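Local atomic coordinates of hemolysin BL lytic component L1 (Bacillus cereus, PDB entry 7NMQ), a protein that is one component of the Bacillus cereus haemolysin BL enterotoxin, an alpha-helical pore-forming toxin that probably lyses host cells together with its partner components. Residues A81-Q92 / W347-S358; L39-G48 / L162-Q170. All coordinates share one frame; numbering follows the deposited sequence. Where two conformers were deposited one is given.

Contact 1 (A81-Q92 / W347-S358); sequences ARNIVNYDEQFQ and WNDIHKDAEFIS
Two nearly antiparallel helices of the ClyA-like helical bundle pack here, with the Trp347 side chain set as a knob among Ile84, Tyr87, Asp88 and Phe91. The short segments cross at -151°, and their axes come within 7.9 Å. Tyr87 CD2 lies over one face of the indole, 3.4 Å from Trp347 CZ2, with the ring planes turned 49° apart. Phe91 runs closer to parallel with the five-membered ring but is slid well aside. Ile84 CG2 meets the indole at its edge. Trp347 NE1 points out of this pair and bonds Leu5 O. Further along, Ala354 CB fits between Ile84 CG2 and Val85 CG2. Val85 CG1 sits over the imidazole face of His351, 3.9 Å from the ring centroid, a CH-pi contact.

Polar groups flank this apolar core. Arg82 NH1 and NH2 grip Glu355 end-on, one nitrogen to each oxygen. The bond from Arg82 NH2 to Glu355 OE2 is nearly straight at 171° and lies in the guanidinium plane. Arg82 CG is anti to the backbone N, and the chain bends at chi2 and chi3, running the same way as Glu355. The carboxylate is turned steeply to the guanidinium, and Arg82 NH2 reaches Glu355 OE2 from above the carboxylate plane. Lys359 is a second partner of Glu355 OE2. Gln92 NE2 holds Asp88 OD1 at 2.9 Å, and one water joins Asp88 OD2 to Asn348 OD1. Another water links Arg82 NE to Ser358 O.

Helices 10-33 and 275-325 touch the apolar side. The arrangement is knob-into-hole packing of Trp347 between two antiparallel helices of a ClyA-like bundle.

Contact 2 (L39-G48 / L162-Q170); sequences LSNIDLGSEG and LTAILAGQQ
Leu39 CG is anti to its carbonyl carbon (chi1 -78°), which sends the side chain toward helix 161-169. Leu162 CG is anti to its backbone N (chi1 -179°), which carries its methyls toward the loop. The two leucines meet tip to tip. Leu39 CD1 and Leu162 CD2 come as near as 3.4 Å, tighter than usual for methyl groups. Leu44 enters beside them. Its CD1 touches Leu162 CD1, and its CD2 lies 3.8 Å from Leu166 CD2. The Leu44 side chain thus lies obliquely against both leucines, one methyl to each. Leu39 and Leu44 also pack on Leu52, one turn beyond Gly48, and Leu166 packs on Val280 of helix 275-325.

The contact joins the loop before the long helix 45-103 to the short helix 161-169, at one end of the elongated helical bundle. The loop makes a type II beta turn from Leu39 to Ile42. Asp43, ahead of the turn that leads into the helix, makes a capping bond: its OD1 accepts from Gly45 N at 2.9 Å, and the donor comes from above the carboxylate plane.

Ile165 CD1 of helix 161-169 rests on the backbone of Gly48, in the first turn of helix 45-103, 3.5 Å from Gly48 CA. Ile165 CG2 faces Leu44 O, and Glu47 CG crosses the end of Ile165 at about a right angle.

At the more exposed end Gln169 stretches out beyond its CG toward the loop. Gln169 NE2 makes a weak bond to Asp43 O, 2.9 Å long and bent to 129°. Gln169 OE1 lies 3.8 Å from Ile42 CG2.

From the N terminus, helix 10-33 leads to the loop and helix start of contact 2. Helix 45-103 then runs along the bundle to contact 1. The chain continues through helix 107-154 and returns at 162-170, closing contact 2 with 113 residues between its segments. It goes on through helices 173-200 and 203-216, the two-stranded sheet and helices 247-272 and 275-325. Helix 330-357 finally closes contact 1, with 254 residues between its segments. The two closures cross rather than nest. The centres of contact 1 and contact 2 are about 54 Å apart, on opposite sides of the chain's centre. Helix 45-103 serves both, tied to helix 161-169 near its start and helix 330-357 farther along.

Contact 1 (A81-Q92 / W347-S358)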
loop_
_atom_site.group_PDB
_atom_site.type_symbol
_atom_site.label_atom_id
_atom_site.label_comp_id
_atom_site.label_asym_id
_atom_site.label_seq_id
_atom_site.Cartn_x
_atom_site.Cartn_y
_atom_site.Cartn_z
ATOM N N ALA A 81 -12.228 0.601 -1.452
ATOM C CA ALA A 81 -12.635 0.020 -0.156
ATOM C C ALA A 81 -14.026 0.536 0.233
ATOM O O ALA A 81 -14.827 -0.246 0.769
ATOM C CB ALA A 81 -11.643 0.256 0.945
ATOM N N ARG A 82 -14.303 1.824 0.057
ATOM C CA ARG A 82 -15.620 2.400 0.381
ATOM C C ARG A 82 -16.684 1.649 -0.435
ATOM O O ARG A 82 -17.778 1.432 0.088
ATOM C CB ARG A 82 -15.619 3.902 0.063
ATOM C CG ARG A 82 -16.934 4.625 0.309
ATOM C CD ARG A 82 -17.587 4.351 1.649
ATOM N NE ARG A 82 -16.688 4.711 2.720
ATOM C CZ ARG A 82 -16.895 4.544 4.023
ATOM N NH1 ARG A 82 -18.012 4.001 4.485
ATOM N NH2 ARG A 82 -15.947 4.939 4.864
ATOM N N ASN A 83 -16.402 1.294 -1.676
ATOM C CA ASN A 83 -17.398 0.560 -2.507
ATOM C C ASN A 83 -17.707 -0.807 -1.891
ATOM O O ASN A 83 -18.842 -1.247 -1.991
ATOM C CB ASN A 83 -16.915 0.429 -3.942
ATOM C CG ASN A 83 -16.922 1.745 -4.671
ATOM O OD1 ASN A 83 -17.528 2.731 -4.217
ATOM N ND2 ASN A 83 -16.232 1.754 -5.815
ATOM N N ILE A 84 -16.757 -1.431 -1.227
ATOM C CA ILE A 84 -16.988 -2.718 -0.522
ATOM C C ILE A 84 -17.925 -2.448 0.645
ATOM O O ILE A 84 -18.894 -3.187 0.867
ATOM C CB ILE A 84 -15.645 -3.356 -0.129
ATOM C CG1 ILE A 84 -14.901 -3.732 -1.411
ATOM C CG2 ILE A 84 -15.885 -4.531 0.788
ATOM C CD1 ILE A 84 -13.481 -4.179 -1.204
ATOM N N VAL A 85 -17.618 -1.424 1.444
ATOM C CA VAL A 85 -18.505 -1.040 2.561
ATOM C C VAL A 85 -19.909 -0.790 2.008
ATOM O O VAL A 85 -20.901 -1.264 2.619
ATOM C CB VAL A 85 -18.003 0.200 3.313
ATOM C CG1 VAL A 85 -19.015 0.612 4.380
ATOM C CG2 VAL A 85 -16.620 -0.001 3.923
ATOM N N ASN A 86 -20.040 -0.026 0.938
ATOM C CA ASN A 86 -21.374 0.349 0.414
ATOM C C ASN A 86 -22.086 -0.897 -0.117
ATOM O O ASN A 86 -23.327 -0.925 -0.034
ATOM C CB ASN A 86 -21.240 1.438 -0.619
ATOM C CG ASN A 86 -20.946 2.770 0.045
ATOM O OD1 ASN A 86 -21.390 3.021 1.156
ATOM N ND2 ASN A 86 -20.413 3.688 -0.699
ATOM N N TYR A 87 -21.377 -1.865 -0.640
ATOM C CA TYR A 87 -22.044 -3.108 -1.125
ATOM C C TYR A 87 -22.585 -3.845 0.096
ATOM O O TYR A 87 -23.730 -4.298 0.095
ATOM C CB TYR A 87 -21.117 -3.990 -1.951
ATOM C CG TYR A 87 -21.920 -5.159 -2.473
ATOM C CD1 TYR A 87 -22.646 -5.057 -3.643
ATOM C CD2 TYR A 87 -22.034 -6.321 -1.725
ATOM C CE1 TYR A 87 -23.444 -6.108 -4.060
ATOM C CE2 TYR A 87 -22.809 -7.391 -2.163
ATOM C CZ TYR A 87 -23.531 -7.271 -3.331
ATOM O OH TYR A 87 -24.361 -8.269 -3.792
ATOM N N ASP A 88 -21.838 -3.924 1.180
ATOM C CA ASP A 88 -22.381 -4.549 2.396
ATOM C C ASP A 88 -23.644 -3.812 2.824
ATOM O O ASP A 88 -24.649 -4.459 3.170
ATOM C CB ASP A 88 -21.399 -4.534 3.566
ATOM C CG ASP A 88 -22.044 -5.101 4.828
ATOM O OD1 ASP A 88 -22.522 -6.248 4.774
ATOM O OD2 ASP A 88 -21.966 -4.407 5.908
ATOM N N GLU A 89 -23.630 -2.475 2.847
ATOM C CA GLU A 89 -24.829 -1.728 3.315
ATOM C C GLU A 89 -25.989 -2.040 2.358
ATOM O O GLU A 89 -27.122 -2.219 2.849
ATOM C CB GLU A 89 -24.579 -0.226 3.423
ATOM C CG GLU A 89 -23.312 0.096 4.203
ATOM C CD GLU A 89 -23.394 0.674 5.613
ATOM O OE1 GLU A 89 -23.534 1.898 5.741
ATOM O OE2 GLU A 89 -23.217 -0.081 6.573
ATOM N N GLN A 90 -25.746 -2.148 1.050
ATOM C CA GLN A 90 -26.851 -2.461 0.117
ATOM C C GLN A 90 -27.344 -3.885 0.399
ATOM O O GLN A 90 -28.559 -4.082 0.462
ATOM C CB GLN A 90 -26.388 -2.322 -1.327
ATOM C CG GLN A 90 -27.547 -2.446 -2.295
ATOM C CD GLN A 90 -27.182 -2.236 -3.734
ATOM O OE1 GLN A 90 -26.056 -1.990 -4.080
ATOM N NE2 GLN A 90 -28.161 -2.267 -4.598
ATOM N N PHE A 91 -26.465 -4.848 0.499
ATOM C CA PHE A 91 -26.829 -6.274 0.716
ATOM C C PHE A 91 -27.638 -6.384 2.014
ATOM O O PHE A 91 -28.717 -7.002 2.039
ATOM C CB PHE A 91 -25.589 -7.157 0.753
ATOM C CG PHE A 91 -25.941 -8.609 0.760
ATOM C CD1 PHE A 91 -26.276 -9.250 1.922
ATOM C CD2 PHE A 91 -26.174 -9.264 -0.438
ATOM C CE1 PHE A 91 -26.690 -10.572 1.896
ATOM C CE2 PHE A 91 -26.561 -10.586 -0.470
ATOM C CZ PHE A 91 -26.831 -11.237 0.700
ATOM N N GLN A 92 -27.160 -5.722 3.085
ATOM C CA GLN A 92 -27.842 -5.839 4.396
ATOM C C GLN A 92 -29.238 -5.253 4.269
ATOM O O GLN A 92 -30.174 -5.767 4.899
ATOM C CB GLN A 92 -27.102 -5.127 5.513
ATOM C CG GLN A 92 -25.707 -5.672 5.779
ATOM C CD GLN A 92 -25.700 -7.102 6.251
ATOM O OE1 GLN A 92 -26.649 -7.549 6.910
ATOM N NE2 GLN A 92 -24.613 -7.802 5.956
ATOM N N TRP A 347 -20.503 -10.770 4.411
ATOM C CA TRP A 347 -20.489 -9.326 4.097
ATOM C C TRP A 347 -20.397 -8.502 5.383
ATOM O O TRP A 347 -19.576 -7.560 5.423
ATOM C CB TRP A 347 -21.675 -8.916 3.236
ATOM C CG TRP A 347 -21.474 -9.242 1.793
ATOM C CD1 TRP A 347 -22.082 -10.224 1.056
ATOM C CD2 TRP A 347 -20.520 -8.615 0.918
ATOM N NE1 TRP A 347 -21.596 -10.221 -0.218
ATOM C CE2 TRP A 347 -20.628 -9.259 -0.326
ATOM C CE3 TRP A 347 -19.627 -7.551 1.087
ATOM C CZ2 TRP A 347 -19.887 -8.877 -1.420
ATOM C CZ3 TRP A 347 -18.875 -7.199 -0.002
ATOM C CH2 TRP A 347 -19.001 -7.850 -1.237
ATOM N N ASN A 348 -21.140 -8.846 6.420
ATOM C CA ASN A 348 -21.065 -8.056 7.670
ATOM C C ASN A 348 -19.642 -8.178 8.231
ATOM O O ASN A 348 -19.107 -7.172 8.742
ATOM C CB ASN A 348 -22.116 -8.509 8.667
ATOM C CG ASN A 348 -21.946 -7.774 9.962
ATOM O OD1 ASN A 348 -22.105 -6.555 10.018
ATOM N ND2 ASN A 348 -21.491 -8.502 10.959
ATOM N N ASP A 349 -19.021 -9.339 8.049
ATOM C CA ASP A 349 -17.687 -9.633 8.630
ATOM C C ASP A 349 -16.600 -8.753 7.999
ATOM O O ASP A 349 -15.604 -8.530 8.639
ATOM C CB ASP A 349 -17.353 -11.121 8.499
ATOM C CG ASP A 349 -15.930 -11.482 8.879
ATOM O OD1 ASP A 349 -15.651 -11.527 10.077
ATOM O OD2 ASP A 349 -15.091 -11.677 7.959
ATOM N N ILE A 350 -16.777 -8.270 6.782
ATOM C CA ILE A 350 -15.737 -7.492 6.064
ATOM C C ILE A 350 -15.954 -5.991 6.273
ATOM O O ILE A 350 -15.065 -5.221 5.941
ATOM C CB ILE A 350 -15.734 -7.885 4.577
ATOM C CG1 ILE A 350 -14.401 -7.607 3.917
ATOM C CG2 ILE A 350 -16.859 -7.236 3.807
ATOM C CD1 ILE A 350 -14.347 -8.076 2.496
ATOM N N HIS A 351 -17.109 -5.587 6.775
ATOM C CA HIS A 351 -17.523 -4.155 6.802
ATOM C C HIS A 351 -16.534 -3.261 7.549
ATOM O O HIS A 351 -16.061 -2.287 6.963
ATOM C CB HIS A 351 -18.880 -4.024 7.482
ATOM C CG HIS A 351 -19.513 -2.678 7.349
ATOM N ND1 HIS A 351 -19.106 -1.560 8.033
ATOM C CD2 HIS A 351 -20.641 -2.327 6.692
ATOM C CE1 HIS A 351 -19.919 -0.556 7.761
ATOM N NE2 HIS A 351 -20.865 -0.999 6.927
ATOM N N LYS A 352 -16.252 -3.565 8.807
ATOM C CA LYS A 352 -15.421 -2.655 9.653
ATOM C C LYS A 352 -14.000 -2.544 9.088
ATOM O O LYS A 352 -13.445 -1.435 9.052
ATOM C CB LYS A 352 -15.432 -3.163 11.087
ATOM C CG LYS A 352 -16.738 -2.866 11.802
ATOM C CD LYS A 352 -16.646 -3.117 13.270
ATOM C CE LYS A 352 -17.977 -3.049 13.979
ATOM N NZ LYS A 352 -17.791 -3.019 15.450
ATOM N N ASP A 353 -13.458 -3.643 8.563
ATOM C CA ASP A 353 -12.071 -3.638 8.033
ATOM C C ASP A 353 -12.009 -2.859 6.709
ATOM O O ASP A 353 -11.029 -2.120 6.458
ATOM C CB ASP A 353 -11.566 -5.071 7.987
ATOM C CG ASP A 353 -11.244 -5.574 9.395
ATOM O OD1 ASP A 353 -10.915 -4.724 10.296
ATOM O OD2 ASP A 353 -11.351 -6.772 9.615
ATOM N N ALA A 354 -12.995 -3.040 5.827
ATOM C CA ALA A 354 -13.087 -2.239 4.594
ATOM C C ALA A 354 -13.206 -0.763 4.966
ATOM O O ALA A 354 -12.599 0.088 4.298
ATOM C CB ALA A 354 -14.238 -2.691 3.731
ATOM N N GLU A 355 -13.989 -0.458 5.994
ATOM C CA GLU A 355 -14.210 0.927 6.432
ATOM C C GLU A 355 -12.831 1.499 6.829
ATOM O O GLU A 355 -12.493 2.646 6.450
ATOM C CB GLU A 355 -15.171 0.909 7.608
ATOM C CG GLU A 355 -15.349 2.250 8.233
ATOM C CD GLU A 355 -16.260 3.207 7.508
ATOM O OE1 GLU A 355 -17.176 2.731 6.826
ATOM O OE2 GLU A 355 -16.086 4.443 7.703
ATOM N N PHE A 356 -12.029 0.730 7.562
ATOM C CA PHE A 356 -10.677 1.168 7.994
ATOM C C PHE A 356 -9.826 1.526 6.784
ATOM O O PHE A 356 -9.195 2.620 6.772
ATOM C CB PHE A 356 -9.989 0.129 8.864
ATOM C CG PHE A 356 -8.611 0.576 9.275
ATOM C CD1 PHE A 356 -7.528 0.424 8.422
ATOM C CD2 PHE A 356 -8.403 1.214 10.490
ATOM C CE1 PHE A 356 -6.245 0.811 8.814
ATOM C CE2 PHE A 356 -7.132 1.614 10.874
ATOM C CZ PHE A 356 -6.048 1.416 10.032
ATOM N N ILE A 357 -9.815 0.651 5.783
ATOM C CA ILE A 357 -8.925 0.863 4.606
ATOM C C ILE A 357 -9.398 2.074 3.802
ATOM O O ILE A 357 -8.573 2.693 3.075
ATOM C CB ILE A 357 -8.819 -0.416 3.752
ATOM C CG1 ILE A 357 -8.140 -1.491 4.591
ATOM C CG2 ILE A 357 -8.095 -0.168 2.430
ATOM C CD1 ILE A 357 -8.094 -2.837 3.988
ATOM N N SER A 358 -10.682 2.400 3.853
ATOM C CA SER A 358 -11.275 3.517 3.092
ATOM C C SER A 358 -10.895 4.882 3.672
ATOM O O SER A 358 -11.287 5.893 3.066
ATOM C CB SER A 358 -12.770 3.418 3.038
ATOM O OG SER A 358 -13.397 3.742 4.262
HETATM O O HOH W 1 -14.087 6.433 2.240
HETATM O O HOH W 2 -23.085 -4.885 8.217
#

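Contact 2 (L39-G48 / L162-Q170)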
loop_
_atom_site.group_PDB
_atom_site.type_symbol
_atom_site.label_atom_id
_atom_site.label_comp_id
_atom_site.label_asym_id
_atom_site.label_seq_id
_atom_site.Cartn_x
_atom_site.Cartn_y
_atom_site.Cartn_z
ATOM N N LEU A 39 25.044 20.696 -1.489
ATOM C CA LEU A 39 26.463 20.628 -1.933
ATOM C C LEU A 39 27.002 22.030 -2.177
ATOM O O LEU A 39 27.887 22.211 -3.035
ATOM C CB LEU A 39 26.556 19.749 -3.172
ATOM C CG LEU A 39 26.501 18.266 -2.822
ATOM C CD1 LEU A 39 26.245 17.451 -4.063
ATOM C CD2 LEU A 39 27.776 17.805 -2.109
ATOM N N SER A 40 26.497 23.010 -1.454
ATOM C CA SER A 40 26.963 24.402 -1.615
ATOM C C SER A 40 28.410 24.510 -1.110
ATOM O O SER A 40 28.754 23.869 -0.114
ATOM C CB SER A 40 26.059 25.349 -0.916
ATOM O OG SER A 40 26.164 25.168 0.480
ATOM N N ASN A 41 29.223 25.294 -1.809
ATOM C CA ASN A 41 30.641 25.581 -1.466
ATOM C C ASN A 41 31.489 24.323 -1.578
ATOM O O ASN A 41 32.520 24.220 -0.920
ATOM C CB ASN A 41 30.795 26.193 -0.067
ATOM C CG ASN A 41 32.156 26.836 0.126
ATOM O OD1 ASN A 41 32.581 27.610 -0.718
ATOM N ND2 ASN A 41 32.857 26.526 1.210
ATOM N N ILE A 42 31.108 23.413 -2.464
ATOM C CA ILE A 42 31.960 22.288 -2.883
ATOM C C ILE A 42 32.141 22.468 -4.375
ATOM O O ILE A 42 31.126 22.666 -5.079
ATOM C CB ILE A 42 31.338 20.956 -2.483
ATOM C CG1 ILE A 42 31.323 20.893 -0.955
ATOM C CG2 ILE A 42 32.056 19.769 -3.123
ATOM C CD1 ILE A 42 30.579 19.749 -0.405
ATOM N N ASP A 43 33.402 22.518 -4.809
ATOM C CA ASP A 43 33.699 22.711 -6.249
ATOM C C ASP A 43 33.439 21.386 -6.960
ATOM O O ASP A 43 34.195 20.444 -6.763
ATOM C CB ASP A 43 35.110 23.217 -6.535
ATOM C CG ASP A 43 35.365 23.497 -8.015
ATOM O OD1 ASP A 43 34.389 23.464 -8.832
ATOM O OD2 ASP A 43 36.531 23.801 -8.335
ATOM N N LEU A 44 32.401 21.354 -7.772
ATOM C CA LEU A 44 32.008 20.134 -8.516
ATOM C C LEU A 44 32.361 20.285 -9.987
ATOM O O LEU A 44 32.088 19.308 -10.752
ATOM C CB LEU A 44 30.498 19.936 -8.374
ATOM C CG LEU A 44 29.950 19.867 -6.963
ATOM C CD1 LEU A 44 28.438 19.831 -7.009
ATOM C CD2 LEU A 44 30.514 18.654 -6.249
ATOM N N GLY A 45 32.922 21.436 -10.365
ATOM C CA GLY A 45 33.092 21.772 -11.780
ATOM C C GLY A 45 31.755 22.023 -12.453
ATOM O O GLY A 45 30.688 21.885 -11.823
ATOM N N SER A 46 31.776 22.396 -13.716
ATOM C CA SER A 46 30.537 22.738 -14.432
ATOM C C SER A 46 29.698 21.471 -14.567
ATOM O O SER A 46 28.466 21.579 -14.505
ATOM C CB SER A 46 30.846 23.362 -15.748
ATOM O OG SER A 46 31.278 24.699 -15.546
ATOM N N GLU A 47 30.348 20.332 -14.782
ATOM C CA GLU A 47 29.627 19.042 -15.005
ATOM C C GLU A 47 28.816 18.741 -13.745
ATOM O O GLU A 47 27.584 18.552 -13.804
ATOM C CB GLU A 47 30.568 17.880 -15.292
ATOM C CG GLU A 47 29.847 16.547 -15.402
ATOM C CD GLU A 47 28.839 16.415 -16.522
ATOM O OE1 GLU A 47 28.938 17.195 -17.509
ATOM O OE2 GLU A 47 27.973 15.487 -16.432
ATOM N N GLY A 48 29.477 18.845 -12.593
ATOM C CA GLY A 48 28.838 18.594 -11.303
ATOM C C GLY A 48 27.771 19.620 -10.985
ATOM O O GLY A 48 26.735 19.271 -10.428
ATOM N N LEU A 162 26.750 12.336 -10.249
ATOM C CA LEU A 162 27.338 13.211 -9.233
ATOM C C LEU A 162 28.117 12.367 -8.241
ATOM O O LEU A 162 29.159 12.836 -7.734
ATOM C CB LEU A 162 26.228 14.007 -8.575
ATOM C CG LEU A 162 26.696 14.977 -7.527
ATOM C CD1 LEU A 162 27.633 16.004 -8.133
ATOM C CD2 LEU A 162 25.494 15.601 -6.876
ATOM N N THR A 163 27.705 11.136 -7.957
ATOM C CA THR A 163 28.453 10.325 -6.993
ATOM C C THR A 163 29.865 10.106 -7.514
ATOM O O THR A 163 30.811 10.102 -6.711
ATOM C CB THR A 163 27.766 8.998 -6.672
ATOM O OG1 THR A 163 26.442 9.282 -6.224
ATOM C CG2 THR A 163 28.537 8.242 -5.622
ATOM N N ALA A 164 30.068 9.882 -8.808
ATOM C CA ALA A 164 31.433 9.630 -9.308
ATOM C C ALA A 164 32.291 10.896 -9.153
ATOM O O ALA A 164 33.493 10.785 -8.914
ATOM C CB ALA A 164 31.364 9.217 -10.752
ATOM N N ILE A 165 31.697 12.073 -9.260
ATOM C CA ILE A 165 32.468 13.318 -9.037
ATOM C C ILE A 165 32.876 13.356 -7.567
ATOM O O ILE A 165 34.056 13.591 -7.245
ATOM C CB ILE A 165 31.675 14.557 -9.453
ATOM C CG1 ILE A 165 31.454 14.534 -10.956
ATOM C CG2 ILE A 165 32.344 15.836 -8.996
ATOM C CD1 ILE A 165 30.504 15.564 -11.423
ATOM N N LEU A 166 31.961 13.095 -6.664
ATOM C CA LEU A 166 32.306 13.115 -5.249
ATOM C C LEU A 166 33.319 12.009 -4.924
ATOM O O LEU A 166 34.262 12.260 -4.131
ATOM C CB LEU A 166 31.032 12.995 -4.426
ATOM C CG LEU A 166 30.032 14.125 -4.583
ATOM C CD1 LEU A 166 28.768 13.818 -3.798
ATOM C CD2 LEU A 166 30.623 15.455 -4.147
ATOM N N ALA A 167 33.196 10.813 -5.491
ATOM C CA ALA A 167 34.136 9.703 -5.268
ATOM C C ALA A 167 35.509 10.050 -5.849
ATOM O O ALA A 167 36.514 9.554 -5.358
ATOM C CB ALA A 167 33.585 8.439 -5.900
ATOM N N GLY A 168 35.552 10.918 -6.857
ATOM C CA GLY A 168 36.830 11.395 -7.379
ATOM C C GLY A 168 37.535 12.253 -6.342
ATOM O O GLY A 168 38.764 12.262 -6.284
ATOM N N GLN A 169 36.787 12.914 -5.492
ATOM C CA GLN A 169 37.332 13.762 -4.406
ATOM C C GLN A 169 37.653 12.975 -3.135
ATOM O O GLN A 169 38.525 13.438 -2.379
ATOM C CB GLN A 169 36.361 14.877 -4.036
ATOM C CG GLN A 169 36.036 15.784 -5.197
ATOM C CD GLN A 169 35.126 16.925 -4.834
ATOM O OE1 GLN A 169 34.714 17.093 -3.688
ATOM N NE2 GLN A 169 34.839 17.744 -5.832
ATOM N N GLN A 170 36.918 11.912 -2.801
ATOM C CA GLN A 170 37.044 11.157 -1.518
ATOM C C GLN A 170 36.882 9.666 -1.792
ATOM O O GLN A 170 35.774 9.236 -2.223
ATOM C CB GLN A 170 36.015 11.617 -0.490
ATOM C CG GLN A 170 36.239 13.052 -0.030
ATOM C CD GLN A 170 35.508 13.407 1.242
ATOM O OE1 GLN A 170 34.916 14.479 1.350
ATOM N NE2 GLN A 170 35.578 12.534 2.229
#